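Local coordinates for 39 kDa initiator binding protein (Trichomonas vaginalis, PDB 1PP7), which recognises the initiator (Inr) core-promoter element in DNA through its N-terminal domain and so takes part in transcription initiation, at a contact of chain A with DNA. Coordinates in Å, arbitrary orientation; residue numbers count along the deposited sequence, not the author numbering.

A contact of chain A with DNA. Residues 81-82, 85-86. With nucleotides of chain C; nucleotides of chain B.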
loop_
_atom_site.group_PDB
_atom_site.type_symbol
_atom_site.label_atom_id
_atom_site.label_comp_id
_atom_site.label_asym_id
_atom_site.label_seq_id
_atom_site.Cartn_x
_atom_site.Cartn_y
_atom_site.Cartn_z
ATOM N N ASN A 81 9.466 -8.759 -4.621
ATOM C CA ASN A 81 9.277 -9.057 -6.001
ATOM C C ASN A 81 7.795 -9.128 -6.370
ATOM O O ASN A 81 7.384 -8.589 -7.390
ATOM C CB ASN A 81 10.027 -10.331 -6.407
ATOM C CG ASN A 81 9.642 -10.815 -7.797
ATOM O OD1 ASN A 81 8.748 -11.674 -7.948
ATOM N ND2 ASN A 81 10.265 -10.247 -8.815
ATOM N N THR A 82 6.952 -9.726 -5.558
ATOM C CA THR A 82 5.602 -9.749 -6.031
ATOM C C THR A 82 4.995 -8.358 -5.882
ATOM O O THR A 82 4.129 -7.975 -6.675
ATOM C CB THR A 82 4.842 -10.947 -5.391
ATOM O OG1 THR A 82 3.454 -10.640 -5.172
ATOM C CG2 THR A 82 5.517 -11.356 -4.158
ATOM N N VAL A 85 5.817 -6.775 -9.097
ATOM C CA VAL A 85 5.046 -7.363 -10.160
ATOM C C VAL A 85 3.579 -6.790 -10.140
ATOM O O VAL A 85 3.017 -6.438 -11.196
ATOM C CB VAL A 85 5.088 -8.917 -10.037
ATOM C CG1 VAL A 85 3.923 -9.548 -10.751
ATOM C CG2 VAL A 85 6.397 -9.458 -10.663
ATOM N N ASN A 86 2.968 -6.701 -8.948
ATOM C CA ASN A 86 1.623 -6.159 -8.820
ATOM C C ASN A 86 1.526 -4.663 -9.242
ATOM O O ASN A 86 0.507 -4.261 -9.881
ATOM C CB ASN A 86 1.111 -6.307 -7.374
ATOM C CG ASN A 86 0.760 -7.759 -7.000
ATOM O OD1 ASN A 86 0.648 -8.667 -7.868
ATOM N ND2 ASN A 86 0.588 -7.978 -5.710
ATOM P P DC C 6 -5.134 -8.735 -8.099
ATOM O OP1 DC C 6 -4.969 -8.396 -6.642
ATOM O OP2 DC C 6 -5.887 -7.812 -9.021
ATOM O "O5'" DC C 6 -3.693 -9.063 -8.737
ATOM C "C5'" DC C 6 -2.550 -9.426 -7.930
ATOM C "C4'" DC C 6 -2.705 -10.813 -7.344
ATOM O "O4'" DC C 6 -2.851 -11.767 -8.416
ATOM C "C3'" DC C 6 -1.532 -11.327 -6.496
ATOM O "O3'" DC C 6 -1.947 -11.733 -5.207
ATOM C "C2'" DC C 6 -1.003 -12.552 -7.224
ATOM C "C1'" DC C 6 -2.171 -12.973 -8.088
ATOM N N1 DC C 6 -1.780 -13.607 -9.355
ATOM C C2 DC C 6 -1.256 -14.901 -9.332
ATOM O O2 DC C 6 -1.072 -15.456 -8.243
ATOM N N3 DC C 6 -0.961 -15.506 -10.491
ATOM C C4 DC C 6 -1.149 -14.860 -11.654
ATOM N N4 DC C 6 -0.845 -15.503 -12.771
ATOM C C5 DC C 6 -1.649 -13.531 -11.710
ATOM C C6 DC C 6 -1.945 -12.947 -10.546
ATOM P P DT C 7 -0.914 -11.594 -3.996
ATOM O OP1 DT C 7 -1.616 -12.019 -2.736
ATOM O OP2 DT C 7 -0.227 -10.266 -4.075
ATOM O "O5'" DT C 7 0.187 -12.682 -4.327
ATOM C "C5'" DT C 7 -0.040 -14.030 -3.945
ATOM C "C4'" DT C 7 1.173 -14.870 -4.247
ATOM O "O4'" DT C 7 1.196 -15.241 -5.645
ATOM C "C3'" DT C 7 2.515 -14.212 -3.931
ATOM O "O3'" DT C 7 3.240 -15.055 -3.032
ATOM C "C2'" DT C 7 3.189 -14.124 -5.286
ATOM C "C1'" DT C 7 2.523 -15.240 -6.072
ATOM N N1 DT C 7 2.528 -15.082 -7.533
ATOM C C2 DT C 7 2.900 -16.182 -8.271
ATOM O O2 DT C 7 3.230 -17.232 -7.736
ATOM N N3 DT C 7 2.892 -16.002 -9.652
ATOM C C4 DT C 7 2.554 -14.829 -10.336
ATOM O O4 DT C 7 2.586 -14.794 -11.588
ATOM C C5 DT C 7 2.174 -13.698 -9.471
ATOM C C7 DT C 7 1.783 -12.395 -10.099
ATOM C C6 DT C 7 2.185 -13.888 -8.140
ATOM P P DT C 8 4.567 -14.517 -2.279
ATOM O OP1 DT C 8 4.393 -15.049 -0.905
ATOM O OP2 DT C 8 4.893 -13.095 -2.453
ATOM O "O5'" DT C 8 5.618 -15.346 -3.101
ATOM C "C5'" DT C 8 5.307 -16.707 -3.345
ATOM C "C4'" DT C 8 6.367 -17.358 -4.183
ATOM O "O4'" DT C 8 5.998 -17.178 -5.546
ATOM C "C3'" DT C 8 7.770 -16.798 -4.035
ATOM O "O3'" DT C 8 8.666 -17.852 -3.710
ATOM C "C2'" DT C 8 8.095 -16.258 -5.407
ATOM C "C1'" DT C 8 7.136 -16.954 -6.316
ATOM N N1 DT C 8 6.710 -16.188 -7.511
ATOM C C2 DT C 8 6.775 -16.824 -8.752
ATOM O O2 DT C 8 7.078 -17.973 -8.881
ATOM N N3 DT C 8 6.422 -16.050 -9.825
ATOM C C4 DT C 8 5.943 -14.756 -9.791
ATOM O O4 DT C 8 5.600 -14.211 -10.846
ATOM C C5 DT C 8 5.864 -14.158 -8.454
ATOM C C7 DT C 8 5.337 -12.766 -8.304
ATOM C C6 DT C 8 6.261 -14.896 -7.403
ATOM P P DT B 5 9.624 -6.387 -18.087
ATOM O OP1 DT B 5 9.674 -5.821 -19.469
ATOM O OP2 DT B 5 8.328 -6.462 -17.356
ATOM O "O5'" DT B 5 10.223 -7.854 -18.141
ATOM C "C5'" DT B 5 11.589 -8.056 -18.465
ATOM C "C4'" DT B 5 11.900 -9.535 -18.502
ATOM O "O4'" DT B 5 12.230 -10.033 -17.176
ATOM C "C3'" DT B 5 10.801 -10.449 -19.087
ATOM O "O3'" DT B 5 11.374 -11.328 -20.075
ATOM C "C2'" DT B 5 10.293 -11.244 -17.887
ATOM C "C1'" DT B 5 11.510 -11.252 -16.944
ATOM N N1 DT B 5 11.227 -11.324 -15.494
ATOM C C2 DT B 5 11.854 -12.311 -14.792
ATOM O O2 DT B 5 12.556 -13.152 -15.339
ATOM N N3 DT B 5 11.646 -12.271 -13.428
ATOM C C4 DT B 5 10.894 -11.339 -12.727
ATOM O O4 DT B 5 10.867 -11.372 -11.500
ATOM C C5 DT B 5 10.212 -10.359 -13.551
ATOM C C7 DT B 5 9.322 -9.339 -12.901
ATOM C C6 DT B 5 10.406 -10.411 -14.873
#
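Asn86 meets the strand of chain C at DC6, where its amide oxygen OD1 lies 3.3 Å from C5' of the deoxyribose. The same amide reaches on to the next phosphate: ND2 of Asn86 donates a hydrogen bond to OP2 of DT7 at 2.9 Å, nearly in the amide plane and bent only moderately (156° at H). With CG anti to the carbonyl carbon (chi1 -72°), this side chain lies on the side of helix 80-89 that faces the sugar-phosphate backbone, and the bond to OP2 helps fix the turn of its flat end.

At DT7 the contact takes in both sugar and base: CB of Thr82 lies alongside C2' of the deoxyribose, while CG1 of Val85 touches the thymine methyl C7 at 3.6 Å. One step on, CB of Thr82 also packs against C7 of DT8, 3.5 Å away, and Asn81 brings OD1 to within 3.6 Å of that methyl.

Across the major groove, CG2 of Val85 meets C7 of DT5 in chain B at 3.7 Å, its two branches thus being shared between strands. With CG anti to the backbone N (chi1 169°), Asn81 extends towards the opposite strand, where ND2 donates a hydrogen bond to O4 on the Hoogsteen edge of DT5 at 3.0 Å, with O4 tilted from the amide plane.

The site illustrates a recognition helix at work in an initiator-binding domain: the phosphate bond probably helps hold the helix in register, while thymine methyls and a carbonyl probably supply sequence readout of the ferredoxin Inr.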